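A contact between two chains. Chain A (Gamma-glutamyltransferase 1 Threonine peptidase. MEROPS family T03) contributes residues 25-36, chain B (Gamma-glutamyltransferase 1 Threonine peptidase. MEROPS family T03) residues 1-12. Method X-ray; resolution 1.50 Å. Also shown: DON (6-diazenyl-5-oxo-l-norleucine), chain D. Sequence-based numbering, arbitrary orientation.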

# COMPACT_ATOMS: atom_id res chain seq x y z
N VAL A 25 6.08 -22.66 14.53
CA VAL A 25 7.52 -22.70 14.75
C VAL A 25 7.86 -21.82 15.95
O VAL A 25 7.68 -20.60 15.90
CB VAL A 25 8.29 -22.22 13.51
N THR A 26 8.33 -22.43 17.03
CA THR A 26 8.81 -21.64 18.17
C THR A 26 10.05 -20.87 17.72
O THR A 26 11.14 -21.42 17.61
CB THR A 26 9.12 -22.52 19.37
OG1 THR A 26 7.97 -23.30 19.72
CG2 THR A 26 9.53 -21.65 20.56
N LEU A 27 9.88 -19.58 17.47
CA LEU A 27 10.99 -18.69 17.16
C LEU A 27 11.55 -18.10 18.45
O LEU A 27 10.95 -18.19 19.52
CB LEU A 27 10.53 -17.57 16.24
CG LEU A 27 9.85 -18.00 14.95
CD1 LEU A 27 9.35 -16.80 14.15
CD2 LEU A 27 10.80 -18.83 14.11
N ASP A 28 12.73 -17.49 18.33
CA ASP A 28 13.35 -16.78 19.45
C ASP A 28 12.71 -15.39 19.55
O ASP A 28 13.33 -14.35 19.30
CB ASP A 28 14.86 -16.70 19.26
N GLY A 29 11.43 -15.39 19.90
CA GLY A 29 10.68 -14.16 20.09
C GLY A 29 9.81 -13.82 18.89
O GLY A 29 9.77 -14.52 17.88
N GLY A 30 9.08 -12.71 19.05
CA GLY A 30 8.36 -12.09 17.96
C GLY A 30 9.11 -10.87 17.46
O GLY A 30 10.20 -10.56 17.91
N ALA A 31 8.51 -10.19 16.48
CA ALA A 31 9.14 -8.99 15.96
C ALA A 31 8.11 -8.08 15.30
O ALA A 31 7.08 -8.53 14.81
CB ALA A 31 10.22 -9.32 14.92
N VAL A 32 8.43 -6.79 15.28
CA VAL A 32 7.62 -5.81 14.56
C VAL A 32 8.54 -4.89 13.78
O VAL A 32 9.63 -4.53 14.26
CB VAL A 32 6.68 -5.02 15.50
CG1 VAL A 32 7.45 -4.33 16.59
CG2 VAL A 32 5.87 -3.98 14.69
N ALA A 33 8.15 -4.56 12.55
CA ALA A 33 8.72 -3.45 11.79
C ALA A 33 7.57 -2.51 11.49
O ALA A 33 6.66 -2.84 10.72
CB ALA A 33 9.42 -3.94 10.52
N ALA A 34 7.57 -1.36 12.14
CA ALA A 34 6.48 -0.41 12.04
C ALA A 34 6.97 0.91 11.48
O ALA A 34 8.15 1.25 11.61
CB ALA A 34 5.83 -0.19 13.41
N PRO A 35 6.08 1.70 10.89
CA PRO A 35 6.53 2.96 10.27
C PRO A 35 6.77 4.09 11.24
O PRO A 35 7.26 5.14 10.82
CB PRO A 35 5.41 3.30 9.30
CG PRO A 35 4.18 2.73 9.97
CD PRO A 35 4.68 1.40 10.56
N ASP A 36 6.45 3.91 12.53
CA ASP A 36 6.89 4.86 13.54
C ASP A 36 7.09 4.15 14.87
O ASP A 36 6.80 2.95 15.02
CB ASP A 36 5.97 6.09 13.66
CG ASP A 36 4.62 5.81 14.33
OD1 ASP A 36 4.46 4.78 15.02
OD2 ASP A 36 3.73 6.68 14.21
N THR B 1 -0.32 5.94 1.94
CA THR B 1 -0.07 4.57 2.35
C THR B 1 0.99 4.46 3.44
O THR B 1 1.94 5.25 3.51
CB THR B 1 0.41 3.72 1.15
OG1 THR B 1 -0.47 3.87 0.02
CG2 THR B 1 0.55 2.26 1.52
N THR B 2 0.82 3.46 4.30
CA THR B 2 1.90 2.99 5.16
C THR B 2 1.78 1.48 5.28
O THR B 2 0.76 0.89 4.91
CB THR B 2 1.90 3.70 6.51
OG1 THR B 2 3.13 3.43 7.18
CG2 THR B 2 0.74 3.29 7.40
N HIS B 3 2.83 0.86 5.79
CA HIS B 3 2.90 -0.57 5.89
C HIS B 3 3.52 -0.94 7.23
O HIS B 3 4.47 -0.30 7.67
CB HIS B 3 3.79 -1.17 4.77
CG HIS B 3 3.86 -2.65 4.83
ND1 HIS B 3 2.87 -3.46 4.32
CD2 HIS B 3 4.77 -3.48 5.41
CE1 HIS B 3 3.15 -4.72 4.60
NE2 HIS B 3 4.30 -4.76 5.26
N PHE B 4 3.06 -2.04 7.82
CA PHE B 4 3.77 -2.65 8.94
C PHE B 4 3.77 -4.16 8.79
O PHE B 4 2.91 -4.76 8.13
CB PHE B 4 3.21 -2.21 10.31
CG PHE B 4 1.78 -2.58 10.56
CD1 PHE B 4 1.44 -3.84 11.06
CD2 PHE B 4 0.77 -1.67 10.36
CE1 PHE B 4 0.13 -4.17 11.33
CE2 PHE B 4 -0.55 -2.00 10.61
CZ PHE B 4 -0.86 -3.24 11.09
N SER B 5 4.78 -4.77 9.42
CA SER B 5 5.03 -6.21 9.37
C SER B 5 5.20 -6.72 10.79
O SER B 5 5.90 -6.09 11.60
CB SER B 5 6.32 -6.46 8.58
OG SER B 5 6.14 -6.12 7.20
N ILE B 6 4.58 -7.87 11.10
CA ILE B 6 4.65 -8.47 12.43
C ILE B 6 4.82 -9.98 12.29
O ILE B 6 4.19 -10.61 11.44
CB ILE B 6 3.40 -8.16 13.27
CG1 ILE B 6 3.28 -6.64 13.51
CG2 ILE B 6 3.43 -8.86 14.60
CD1 ILE B 6 1.91 -6.20 13.98
N VAL B 7 5.66 -10.54 13.14
CA VAL B 7 5.79 -11.99 13.29
C VAL B 7 5.72 -12.28 14.79
O VAL B 7 6.37 -11.59 15.58
CB VAL B 7 7.11 -12.52 12.71
CG1 VAL B 7 7.26 -14.02 12.93
CG2 VAL B 7 7.19 -12.21 11.22
N ASP B 8 4.95 -13.30 15.18
CA ASP B 8 4.89 -13.69 16.58
C ASP B 8 5.76 -14.93 16.81
O ASP B 8 6.27 -15.53 15.86
CB ASP B 8 3.44 -13.85 17.07
CG ASP B 8 2.73 -15.08 16.50
OD1 ASP B 8 3.38 -16.07 16.12
OD2 ASP B 8 1.49 -15.03 16.43
N LYS B 9 5.97 -15.27 18.08
CA LYS B 9 6.89 -16.34 18.43
C LYS B 9 6.41 -17.71 18.00
O LYS B 9 7.18 -18.67 18.06
CB LYS B 9 7.18 -16.33 19.94
CG LYS B 9 5.96 -16.54 20.83
CD LYS B 9 6.35 -16.47 22.31
N ASP B 10 5.16 -17.83 17.56
CA ASP B 10 4.63 -19.06 16.98
C ASP B 10 4.83 -19.12 15.47
O ASP B 10 4.36 -20.06 14.82
CB ASP B 10 3.14 -19.18 17.30
CG ASP B 10 2.88 -19.37 18.79
OD1 ASP B 10 3.83 -19.68 19.53
OD2 ASP B 10 1.72 -19.16 19.22
N GLY B 11 5.53 -18.15 14.90
CA GLY B 11 5.74 -18.11 13.47
C GLY B 11 4.57 -17.60 12.65
O GLY B 11 4.61 -17.68 11.42
N ASN B 12 3.53 -17.07 13.29
CA ASN B 12 2.47 -16.42 12.54
C ASN B 12 2.94 -15.04 12.09
O ASN B 12 3.72 -14.38 12.78
CB ASN B 12 1.24 -16.24 13.42
CG ASN B 12 0.72 -17.52 13.97
OD1 ASN B 12 0.65 -18.54 13.26
ND2 ASN B 12 0.42 -17.52 15.27
O DON D . -3.82 1.81 -3.51
C DON D . -2.80 2.38 -4.18
OXT DON D . -2.14 1.71 -4.96
CA DON D . -2.58 3.82 -3.74
N DON D . -3.83 4.48 -3.44
CB DON D . -1.55 3.65 -2.60
C1E DON D . -1.30 4.94 -1.87
C1D DON D . -0.10 4.74 -0.98
O1J DON D . 0.48 3.65 -0.89

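The apolar packing is distributed along a two-stranded antiparallel ladder rather than gathered in one cluster. At its middle, Val A32 and Ile B6 form a non-hydrogen-bonded pair with CA atoms 4.5 Å apart; their side chains share one face of the sheet, where Val A32 CG2 lies 3.9 Å from Ile B6 CG1. The other face carries Ala A31 with Val B7 and Ala A33 with Ser B5. On that face, Ala A33 CB and Ser B5 CB are 4.4 Å apart, a loose approach. Toward the turn, Leu A27 CD1 reaches Val B7 CG1 at 3.7 Å, while at the far end Pro A35 CD rests 3.9 Å from Phe B4 CB.

The backbone fixes this register. Strands 30-34 and 2-7 run at 179°, and the pairs that flank Val A32 and Ile B6 each close a two-bond ring: Ala A31 N to Val B7 O (2.7 Å, 159°) with Val B7 N to Ala A31 O (3.0 Å, 169°), and Ala A33 N to Ser B5 O (2.9 Å, 170°) with Ser B5 N to Ala A33 O (3.0 Å, 169°). These angles at hydrogen show near-linear bonds. Between the rings, Val A32 CA approaches Ser B5 O at 3.4 Å, a CA-H...O contact.

Gly A30, the first residue of its strand, lies just beyond the last bridged pair. Its CA lies 3.1 Å from Val B7 O, and an ideal CB would fall 2.9 Å from that same oxygen, a clash.

Beyond it, the type I turn from Asp B8 to Gly B11 presents carbonyls to chain A: Leu A27 N donates to Lys B9 O (2.9 Å, 163°), and Val A25 N to Asp B10 O (3.1 Å). Asp B8 OD1 braces the turn internally, accepting from Asp B10 N at 2.9 Å and Asn B12 N at 3.0 Å.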